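Local atomic coordinates of putative LacI-family transcriptional regulator (Bacteroides fragilis, PDB entry 3GBV), a protein that probably regulates transcription as a LacI-family DNA-binding protein, its periplasmic-binding-protein-like domain presumably sensing a small effector. Residues Tyr23-Val27 against Gln252-Gly258; Pro96-Asp101 against Pro109-Gly114; Gln115-Gly121 against Gln153-Ile159. All coordinates share one frame. Numbering follows the deposited sequence.

Contact 1 of 3, residues Tyr23-Val27 against Gln252-Gly258; sequences YWTDV and QQPELQG
Y23, P254 and D26 bury the most surface where the first turns of two helices meet. The short axes of 23-27 and 254-258 approach to 7.8 Å and cross at -49°, their N-to-C directions 49° apart. The 254-258 turn follows a non-helical step at Q252 (phi/psi -136/15) and Q253 (53/70), which occupies the N-cap position; P254 then enters the helix at -63/-37. Y23, with chi1 t and chi2 76°, extends its ring along the gap. P254 CB lies between Y23 CZ (3.4 Å) and V27 CG2 (3.6 Å), and P254 CG is 3.5 Å from D26 CB. Two CA-H...O contacts confirm how tightly the backbones pack, E255 CA to D26 O and V27 CA to P254 O, both 3.5 Å. Closest register is V27-G258, CA to CA 4.6 Å; a CB on G258 would collide with V27 O. D26 OD1 and E255 OE2, like charges, lie 3.6 Å apart. This is close helix packing in a periplasmic-binding-protein-like fold: helix 23-37 follows strand 9-16, while helix 254-270 follows strand 246-251 and packs against strands 97-100 and 111-114.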
loop_
_atom_site.group_PDB
_atom_site.type_symbol
_atom_site.label_atom_id
_atom_site.label_comp_id
_atom_site.label_asym_id
_atom_site.label_seq_id
_atom_site.Cartn_x
_atom_site.Cartn_y
_atom_site.Cartn_z
ATOM N N TYR A 23 12.675 -13.782 0.268
ATOM C CA TYR A 23 11.838 -13.090 -0.695
ATOM C C TYR A 23 11.067 -13.938 -1.703
ATOM O O TYR A 23 9.872 -13.752 -1.885
ATOM C CB TYR A 23 12.651 -12.058 -1.471
ATOM C CG TYR A 23 11.791 -11.290 -2.447
ATOM C CD1 TYR A 23 10.929 -10.286 -2.002
ATOM C CD2 TYR A 23 11.788 -11.612 -3.804
ATOM C CE1 TYR A 23 10.076 -9.627 -2.888
ATOM C CE2 TYR A 23 10.943 -10.962 -4.697
ATOM C CZ TYR A 23 10.089 -9.973 -4.235
ATOM O OH TYR A 23 9.245 -9.354 -5.121
ATOM N N TRP A 24 11.752 -14.869 -2.348
ATOM C CA TRP A 24 11.135 -15.683 -3.385
ATOM C C TRP A 24 10.018 -16.631 -2.972
ATOM O O TRP A 24 9.219 -17.061 -3.816
ATOM C CB TRP A 24 12.232 -16.434 -4.141
ATOM C CG TRP A 24 13.311 -15.498 -4.584
ATOM C CD1 TRP A 24 14.546 -15.330 -4.012
ATOM C CD2 TRP A 24 13.215 -14.522 -5.618
ATOM N NE1 TRP A 24 15.221 -14.300 -4.629
ATOM C CE2 TRP A 24 14.421 -13.783 -5.626
ATOM C CE3 TRP A 24 12.221 -14.185 -6.550
ATOM C CZ2 TRP A 24 14.666 -12.738 -6.517
ATOM C CZ3 TRP A 24 12.457 -13.144 -7.439
ATOM C CH2 TRP A 24 13.673 -12.433 -7.415
ATOM N N THR A 25 9.945 -16.957 -1.689
ATOM C CA THR A 25 8.887 -17.849 -1.228
ATOM C C THR A 25 7.496 -17.280 -1.569
ATOM O O THR A 25 6.576 -18.017 -1.916
ATOM C CB THR A 25 9.011 -18.082 0.284
ATOM O OG1 THR A 25 10.251 -18.751 0.548
ATOM C CG2 THR A 25 7.869 -18.937 0.794
ATOM N N ASP A 26 7.352 -15.963 -1.488
ATOM C CA ASP A 26 6.078 -15.332 -1.796
ATOM C C ASP A 26 5.780 -15.343 -3.300
ATOM O O ASP A 26 4.644 -15.584 -3.717
ATOM C CB ASP A 26 6.057 -13.909 -1.255
ATOM C CG ASP A 26 5.886 -13.869 0.252
ATOM O OD1 ASP A 26 4.974 -14.560 0.756
ATOM O OD2 ASP A 26 6.654 -13.146 0.930
ATOM N N VAL A 27 6.803 -15.083 -4.110
ATOM C CA VAL A 27 6.634 -15.100 -5.559
ATOM C C VAL A 27 6.197 -16.506 -5.963
ATOM O O VAL A 27 5.357 -16.678 -6.853
ATOM C CB VAL A 27 7.953 -14.767 -6.283
ATOM C CG1 VAL A 27 7.767 -14.889 -7.798
ATOM C CG2 VAL A 27 8.411 -13.363 -5.902
ATOM N N GLN A 252 6.577 -4.653 -2.532
ATOM C CA GLN A 252 6.324 -4.623 -3.972
ATOM C C GLN A 252 5.356 -5.717 -4.435
ATOM O O GLN A 252 5.245 -5.991 -5.631
ATOM C CB GLN A 252 7.646 -4.765 -4.720
ATOM C CG GLN A 252 8.364 -6.047 -4.373
ATOM C CD GLN A 252 9.697 -6.165 -5.051
ATOM O OE1 GLN A 252 10.691 -6.458 -4.408
ATOM N NE2 GLN A 252 9.727 -5.947 -6.358
ATOM N N GLN A 253 4.657 -6.328 -3.486
ATOM C CA GLN A 253 3.702 -7.391 -3.785
ATOM C C GLN A 253 4.289 -8.533 -4.623
ATOM O O GLN A 253 3.951 -8.701 -5.803
ATOM C CB GLN A 253 2.476 -6.804 -4.486
ATOM C CG GLN A 253 1.606 -5.957 -3.573
ATOM C CD GLN A 253 0.515 -5.232 -4.319
ATOM O OE1 GLN A 253 -0.182 -5.812 -5.154
ATOM N NE2 GLN A 253 0.350 -3.955 -4.014
ATOM N N PRO A 254 5.191 -9.327 -4.020
ATOM C CA PRO A 254 5.817 -10.456 -4.720
ATOM C C PRO A 254 4.793 -11.514 -5.124
ATOM O O PRO A 254 4.907 -12.117 -6.200
ATOM C CB PRO A 254 6.833 -10.976 -3.704
ATOM C CG PRO A 254 6.243 -10.556 -2.366
ATOM C CD PRO A 254 5.740 -9.172 -2.659
ATOM N N GLU A 255 3.791 -11.739 -4.274
ATOM C CA GLU A 255 2.754 -12.731 -4.582
ATOM C C GLU A 255 2.125 -12.425 -5.945
ATOM O O GLU A 255 2.036 -13.298 -6.806
ATOM C CB GLU A 255 1.642 -12.737 -3.514
ATOM C CG GLU A 255 2.104 -12.901 -2.062
ATOM C CD GLU A 255 2.632 -11.600 -1.431
ATOM O OE1 GLU A 255 2.571 -10.531 -2.085
ATOM O OE2 GLU A 255 3.105 -11.652 -0.270
ATOM N N LEU A 256 1.691 -11.177 -6.126
ATOM C CA LEU A 256 1.063 -10.736 -7.370
ATOM C C LEU A 256 2.015 -10.784 -8.567
ATOM O O LEU A 256 1.583 -11.039 -9.697
ATOM C CB LEU A 256 0.514 -9.316 -7.212
ATOM C CG LEU A 256 -0.329 -8.737 -8.358
ATOM C CD1 LEU A 256 -1.523 -9.646 -8.638
ATOM C CD2 LEU A 256 -0.805 -7.337 -7.972
ATOM N N GLN A 257 3.303 -10.542 -8.339
ATOM C CA GLN A 257 4.251 -10.590 -9.443
ATOM C C GLN A 257 4.341 -12.008 -9.999
ATOM O O GLN A 257 4.434 -12.205 -11.209
ATOM C CB GLN A 257 5.635 -10.120 -8.998
ATOM C CG GLN A 257 5.732 -8.619 -8.798
ATOM C CD GLN A 257 7.127 -8.161 -8.428
ATOM O OE1 GLN A 257 8.110 -8.607 -9.006
ATOM N NE2 GLN A 257 7.215 -7.251 -7.474
ATOM N N GLY A 258 4.317 -12.995 -9.112
ATOM C CA GLY A 258 4.399 -14.375 -9.563
ATOM C C GLY A 258 3.101 -14.779 -10.240
ATOM O O GLY A 258 3.094 -15.393 -11.311
#

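Contact 2 of 3, residues Pro96-Asp101 against Pro109-Gly114; sequences PYIYID and PLAFFG
At the apolar centre, side chains alternate between the two faces of a parallel strand pair. I98, I100, A111 and F113 share one face: I98 CG2 lies 3.8 Å from F113 CD2, at the ring edge, and I100 CG2 is 4.2 Å from F113 CB. Y99 (chi1 m) and F112 (chi1 t) occupy the other, with Y99 CB 3.8 Å from F112 CD1. Helix 254-270 covers the first face; helix 84-93 lies against Y97 and Y99. P109 CB sits 4.0 Å from the Y99 ring centroid, an off-centre CH-pi contact, and 3.7 Å from Y97 CE1. Strands 97-100 (phi -95 to -135°, psi 133 to 149°) and 111-114 run 4.7 Å apart at 20°, with Y99 paired to F112 and I100 to F113, each 4.7 Å between CA atoms. Backbone hydrogen bonds join L110 N to Y97 O (2.8 Å), Y99 N to A111 O (2.9 Å), F113 N to Y99 O (3.0 Å) and D101 N to F113 O (2.8 Å). Y99 thus brackets F112, as in parallel pairing. D101 leaves the strand with phi/psi 74/-65, and its O meets the edge of the F112 ring at CZ, 3.5 Å. The chemistry implies a hydrophobic Rossmann-like sheet core held by backbone hydrogen bonds, with D101 just past the C-terminal end of strand 97-100, beside a 1,2-ethanediol, probably from the crystallisation liquor, that only hints at a pocket.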
loop_
_atom_site.group_PDB
_atom_site.type_symbol
_atom_site.label_atom_id
_atom_site.label_comp_id
_atom_site.label_asym_id
_atom_site.label_seq_id
_atom_site.Cartn_x
_atom_site.Cartn_y
_atom_site.Cartn_z
ATOM N N PRO A 96 8.689 -17.542 -25.523
ATOM C CA PRO A 96 8.483 -16.264 -24.839
ATOM C C PRO A 96 8.910 -16.320 -23.376
ATOM O O PRO A 96 8.692 -17.326 -22.694
ATOM C CB PRO A 96 6.983 -16.042 -24.977
ATOM C CG PRO A 96 6.447 -17.453 -24.909
ATOM C CD PRO A 96 7.397 -18.183 -25.834
ATOM N N TYR A 97 9.515 -15.239 -22.894
ATOM C CA TYR A 97 9.939 -15.187 -21.508
ATOM C C TYR A 97 9.587 -13.878 -20.813
ATOM O O TYR A 97 9.523 -12.809 -21.433
ATOM C CB TYR A 97 11.439 -15.467 -21.398
ATOM C CG TYR A 97 12.341 -14.463 -22.069
ATOM C CD1 TYR A 97 12.819 -13.354 -21.374
ATOM C CD2 TYR A 97 12.794 -14.667 -23.377
ATOM C CE1 TYR A 97 13.734 -12.483 -21.957
ATOM C CE2 TYR A 97 13.708 -13.795 -23.970
ATOM C CZ TYR A 97 14.177 -12.714 -23.254
ATOM O OH TYR A 97 15.113 -11.880 -23.823
ATOM N N ILE A 98 9.354 -13.987 -19.511
ATOM C CA ILE A 98 8.980 -12.854 -18.688
ATOM C C ILE A 98 10.015 -12.547 -17.607
ATOM O O ILE A 98 10.492 -13.449 -16.916
ATOM C CB ILE A 98 7.622 -13.119 -17.992
ATOM C CG1 ILE A 98 6.517 -13.236 -19.046
ATOM C CG2 ILE A 98 7.322 -12.016 -16.977
ATOM C CD1 ILE A 98 5.188 -13.631 -18.483
ATOM N N TYR A 99 10.365 -11.273 -17.474
ATOM C CA TYR A 99 11.297 -10.871 -16.435
ATOM C C TYR A 99 10.513 -10.404 -15.219
ATOM O O TYR A 99 9.465 -9.766 -15.335
ATOM C CB TYR A 99 12.196 -9.705 -16.871
ATOM C CG TYR A 99 13.310 -10.041 -17.846
ATOM C CD1 TYR A 99 13.997 -11.261 -17.777
ATOM C CD2 TYR A 99 13.710 -9.112 -18.804
ATOM C CE1 TYR A 99 15.056 -11.539 -18.645
ATOM C CE2 TYR A 99 14.767 -9.380 -19.673
ATOM C CZ TYR A 99 15.434 -10.590 -19.591
ATOM O OH TYR A 99 16.470 -10.850 -20.462
ATOM N N ILE A 100 11.027 -10.743 -14.048
ATOM C CA ILE A 100 10.424 -10.311 -12.810
ATOM C C ILE A 100 11.550 -9.704 -11.993
ATOM O O ILE A 100 12.707 -10.136 -12.087
ATOM C CB ILE A 100 9.794 -11.473 -12.026
ATOM C CG1 ILE A 100 10.789 -12.626 -11.910
ATOM C CG2 ILE A 100 8.514 -11.913 -12.699
ATOM C CD1 ILE A 100 10.261 -13.816 -11.119
ATOM N N ASP A 101 11.202 -8.684 -11.216
ATOM C CA ASP A 101 12.138 -7.987 -10.348
ATOM C C ASP A 101 13.122 -7.061 -11.070
ATOM O O ASP A 101 13.088 -5.846 -10.877
ATOM C CB ASP A 101 12.908 -8.991 -9.502
ATOM C CG ASP A 101 13.644 -8.330 -8.380
ATOM O OD1 ASP A 101 12.965 -7.683 -7.551
ATOM O OD2 ASP A 101 14.885 -8.442 -8.340
ATOM N N PRO A 109 12.098 -8.637 -22.808
ATOM C CA PRO A 109 11.259 -9.826 -22.654
ATOM C C PRO A 109 9.885 -9.574 -23.254
ATOM O O PRO A 109 9.651 -8.540 -23.884
ATOM C CB PRO A 109 11.168 -9.960 -21.152
ATOM C CG PRO A 109 10.968 -8.510 -20.759
ATOM C CD PRO A 109 12.020 -7.794 -21.598
ATOM N N LEU A 110 8.980 -10.522 -23.037
ATOM C CA LEU A 110 7.615 -10.395 -23.513
ATOM C C LEU A 110 6.930 -9.434 -22.558
ATOM O O LEU A 110 6.131 -8.596 -22.977
ATOM C CB LEU A 110 6.898 -11.744 -23.465
ATOM C CG LEU A 110 5.365 -11.687 -23.528
ATOM C CD1 LEU A 110 4.901 -11.240 -24.913
ATOM C CD2 LEU A 110 4.808 -13.059 -23.201
ATOM N N ALA A 111 7.268 -9.565 -21.273
ATOM C CA ALA A 111 6.694 -8.731 -20.220
ATOM C C ALA A 111 7.584 -8.678 -18.972
ATOM O O ALA A 111 8.378 -9.589 -18.715
ATOM C CB ALA A 111 5.314 -9.245 -19.852
ATOM N N PHE A 112 7.432 -7.604 -18.200
ATOM C CA PHE A 112 8.205 -7.388 -16.982
ATOM C C PHE A 112 7.291 -7.005 -15.837
ATOM O O PHE A 112 6.357 -6.220 -16.008
ATOM C CB PHE A 112 9.232 -6.266 -17.180
ATOM C CG PHE A 112 9.861 -5.773 -15.892
ATOM C CD1 PHE A 112 10.804 -6.542 -15.219
ATOM C CD2 PHE A 112 9.498 -4.541 -15.352
ATOM C CE1 PHE A 112 11.378 -6.090 -14.026
ATOM C CE2 PHE A 112 10.066 -4.079 -14.161
ATOM C CZ PHE A 112 11.005 -4.855 -13.498
ATOM N N PHE A 113 7.578 -7.570 -14.670
ATOM C CA PHE A 113 6.818 -7.306 -13.458
ATOM C C PHE A 113 7.835 -7.006 -12.378
ATOM O O PHE A 113 8.678 -7.852 -12.042
ATOM C CB PHE A 113 5.980 -8.524 -13.053
ATOM C CG PHE A 113 4.828 -8.799 -13.972
ATOM C CD1 PHE A 113 3.624 -8.130 -13.813
ATOM C CD2 PHE A 113 4.956 -9.705 -15.022
ATOM C CE1 PHE A 113 2.567 -8.350 -14.686
ATOM C CE2 PHE A 113 3.905 -9.932 -15.901
ATOM C CZ PHE A 113 2.709 -9.253 -15.732
ATOM N N GLY A 114 7.753 -5.791 -11.849
ATOM C CA GLY A 114 8.663 -5.357 -10.810
ATOM C C GLY A 114 8.500 -3.865 -10.596
ATOM O O GLY A 114 7.702 -3.209 -11.275
#

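Contact 3 of 3, residues Gln115-Gly121 against Gln153-Ile159; sequences QNSHQSG and QQESREI
The best-aligned polar link is Q153 NE2 to Q115 O, 3.1 Å at 174°; the same NE2 also bonds to D101 O. Q153 reaches across with chi1 t and chi2 p, and its OE1 accepts from R157 NE at 2.8 Å within its own helix. Q115, chi1 m, points toward the partner helix, and its OE1 accepts S120 OG at 2.7 Å and, weakly, R157 NH2 at 3.2 Å (122°). Q115 NE2 bonds to P282 O, and S120 OG also pairs with Y231 OH. Helix 117-121 begins at N116, the N-cap, whose OD1 accepts Q119 N at 2.8 Å. Farther along, the helices pack closely: their short axes come to 6.6 Å and cross at -50°. S117, chi1 p, and R157 bury the most surface here. R157 CA lies 3.1 Å from S117 O, and G121 CA 3.2 Å from R157 O, both as CA-H...O contacts. G121 and R157 are the nearest CA pair at 4.1 Å, a spacing that leaves no room for a side chain on G121, since a CB would collide with R157 O. Farther out H118 CD2, at its ring edge, meets I159 CG2 at 4.1 Å. On the far side of helix 117-131, Q119 NE2 bonds to E289 O of the second subunit. Amide, hydroxyl and guanidinium groups thus cluster at the inner end, whereas the middle is largely close backbone packing, with S117 against R157; a 1,2-ethanediol near R157, probably from the crystallisation liquor, only hints at a polar pocket, as in the interdomain cleft of related proteins.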
loop_
_atom_site.group_PDB
_atom_site.type_symbol
_atom_site.label_atom_id
_atom_site.label_comp_id
_atom_site.label_asym_id
_atom_site.label_seq_id
_atom_site.Cartn_x
_atom_site.Cartn_y
_atom_site.Cartn_z
ATOM N N GLN A 115 9.246 -3.313 -9.653
ATOM C CA GLN A 115 9.142 -1.893 -9.399
ATOM C C GLN A 115 9.955 -1.095 -10.390
ATOM O O GLN A 115 10.848 -1.616 -11.062
ATOM C CB GLN A 115 9.651 -1.531 -8.002
ATOM C CG GLN A 115 8.879 -2.108 -6.841
ATOM C CD GLN A 115 9.302 -1.493 -5.525
ATOM O OE1 GLN A 115 10.487 -1.246 -5.291
ATOM N NE2 GLN A 115 8.338 -1.253 -4.651
ATOM N N ASN A 116 9.604 0.176 -10.496
ATOM C CA ASN A 116 10.352 1.089 -11.314
ATOM C C ASN A 116 11.475 1.399 -10.303
ATOM O O ASN A 116 11.308 2.233 -9.398
ATOM C CB ASN A 116 9.530 2.339 -11.600
ATOM C CG ASN A 116 10.352 3.418 -12.263
ATOM O OD1 ASN A 116 11.422 3.784 -11.775
ATOM N ND2 ASN A 116 9.858 3.934 -13.382
ATOM N N SER A 117 12.587 0.681 -10.444
ATOM C CA SER A 117 13.723 0.798 -9.543
ATOM C C SER A 117 14.193 2.226 -9.280
ATOM O O SER A 117 14.490 2.588 -8.137
ATOM C CB SER A 117 14.883 -0.043 -10.072
ATOM O OG SER A 117 15.224 0.345 -11.394
ATOM N N HIS A 118 14.247 3.036 -10.331
ATOM C CA HIS A 118 14.684 4.415 -10.192
ATOM C C HIS A 118 13.763 5.187 -9.251
ATOM O O HIS A 118 14.226 5.832 -8.313
ATOM C CB HIS A 118 14.733 5.099 -11.564
ATOM C CG HIS A 118 15.403 6.439 -11.545
ATOM N ND1 HIS A 118 14.724 7.617 -11.779
ATOM C CD2 HIS A 118 16.688 6.791 -11.297
ATOM C CE1 HIS A 118 15.559 8.635 -11.674
ATOM N NE2 HIS A 118 16.758 8.162 -11.382
ATOM N N GLN A 119 12.459 5.103 -9.504
ATOM C CA GLN A 119 11.454 5.791 -8.692
ATOM C C GLN A 119 11.374 5.223 -7.281
ATOM O O GLN A 119 11.111 5.955 -6.333
ATOM C CB GLN A 119 10.079 5.686 -9.351
ATOM C CG GLN A 119 8.995 6.518 -8.692
ATOM C CD GLN A 119 9.270 8.006 -8.798
ATOM O OE1 GLN A 119 9.795 8.476 -9.811
ATOM N NE2 GLN A 119 8.902 8.759 -7.759
ATOM N N SER A 120 11.592 3.918 -7.150
ATOM C CA SER A 120 11.532 3.266 -5.851
ATOM C C SER A 120 12.630 3.808 -4.944
ATOM O O SER A 120 12.417 4.010 -3.748
ATOM C CB SER A 120 11.681 1.752 -6.005
ATOM O OG SER A 120 11.679 1.106 -4.742
ATOM N N GLY A 121 13.800 4.052 -5.524
ATOM C CA GLY A 121 14.919 4.572 -4.763
ATOM C C GLY A 121 14.742 6.038 -4.429
ATOM O O GLY A 121 15.113 6.483 -3.340
ATOM N N GLN A 153 17.757 -4.132 -10.303
ATOM C CA GLN A 153 16.741 -3.419 -9.538
ATOM C C GLN A 153 17.439 -2.701 -8.378
ATOM O O GLN A 153 17.207 -1.514 -8.146
ATOM C CB GLN A 153 15.684 -4.399 -9.001
ATOM C CG GLN A 153 14.693 -3.802 -7.987
ATOM C CD GLN A 153 13.622 -2.924 -8.617
ATOM O OE1 GLN A 153 13.174 -1.940 -8.012
ATOM N NE2 GLN A 153 13.189 -3.282 -9.821
ATOM N N GLN A 154 18.307 -3.421 -7.668
ATOM C CA GLN A 154 19.042 -2.858 -6.529
ATOM C C GLN A 154 19.953 -1.698 -6.911
ATOM O O GLN A 154 19.916 -0.645 -6.284
ATOM C CB GLN A 154 19.875 -3.944 -5.849
ATOM C CG GLN A 154 19.050 -4.914 -5.012
ATOM C CD GLN A 154 19.855 -6.115 -4.571
ATOM O OE1 GLN A 154 21.082 -6.065 -4.535
ATOM N NE2 GLN A 154 19.170 -7.201 -4.224
ATOM N N GLU A 155 20.765 -1.904 -7.943
ATOM C CA GLU A 155 21.694 -0.888 -8.419
ATOM C C GLU A 155 20.937 0.362 -8.849
ATOM O O GLU A 155 21.267 1.480 -8.462
ATOM C CB GLU A 155 22.491 -1.421 -9.611
ATOM C CG GLU A 155 23.579 -0.481 -10.112
ATOM C CD GLU A 155 23.858 -0.643 -11.605
ATOM O OE1 GLU A 155 23.920 -1.800 -12.076
ATOM O OE2 GLU A 155 24.020 0.386 -12.305
ATOM N N SER A 156 19.908 0.156 -9.655
ATOM C CA SER A 156 19.098 1.242 -10.163
ATOM C C SER A 156 18.407 2.019 -9.029
ATOM O O SER A 156 18.319 3.254 -9.070
ATOM C CB SER A 156 18.073 0.659 -11.132
ATOM O OG SER A 156 17.758 1.578 -12.147
ATOM N N ARG A 157 17.907 1.295 -8.027
ATOM C CA ARG A 157 17.252 1.928 -6.883
ATOM C C ARG A 157 18.228 2.900 -6.247
ATOM O O ARG A 157 17.857 4.002 -5.846
ATOM C CB ARG A 157 16.843 0.886 -5.826
ATOM C CG ARG A 157 15.534 0.166 -6.103
ATOM C CD ARG A 157 15.323 -0.978 -5.117
ATOM N NE ARG A 157 14.118 -1.749 -5.417
ATOM C CZ ARG A 157 13.801 -2.889 -4.812
ATOM N NH1 ARG A 157 14.611 -3.383 -3.883
ATOM N NH2 ARG A 157 12.677 -3.523 -5.123
ATOM N N GLU A 158 19.485 2.478 -6.171
ATOM C CA GLU A 158 20.531 3.288 -5.575
ATOM C C GLU A 158 20.756 4.575 -6.365
ATOM O O GLU A 158 21.002 5.635 -5.791
ATOM C CB GLU A 158 21.831 2.480 -5.487
ATOM C CG GLU A 158 22.773 3.020 -4.444
ATOM C CD GLU A 158 24.018 2.177 -4.286
ATOM O OE1 GLU A 158 23.897 0.967 -3.989
ATOM O OE2 GLU A 158 25.121 2.737 -4.453
ATOM N N ILE A 159 20.661 4.482 -7.685
ATOM C CA ILE A 159 20.835 5.650 -8.540
ATOM C C ILE A 159 19.722 6.681 -8.310
ATOM O O ILE A 159 19.972 7.892 -8.296
ATOM C CB ILE A 159 20.864 5.239 -10.038
ATOM C CG1 ILE A 159 22.158 4.475 -10.335
ATOM C CG2 ILE A 159 20.779 6.466 -10.930
ATOM C CD1 ILE A 159 22.222 3.912 -11.747
#

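All three contacts lie within the periplasmic-binding-protein-like region, and contacts 2 and 3 are nested along the chain, in series, inside the long loop closed by contact 1. Centres of contacts 1 and 2 are about 14 Å apart; contact 3 lies about 17 Å from each. Contact 2 belongs to the six-stranded parallel sheet, and helix 254-270 of contact 1 packs on it. Contact 3 joins helices associated with the other, mixed sheet. Strand 111-114 leads directly into helix 117-131, and helix 254-270 follows strand 246-251 of the mixed sheet, so the connections at 115-116 and 252-253 cross between the lobes. D101 O to Q153 NE2, 2.8 Å, a probable hydrogen bond, links contacts 2 and 3 between the two lobes, consistent with a two-lobed ligand-binding architecture.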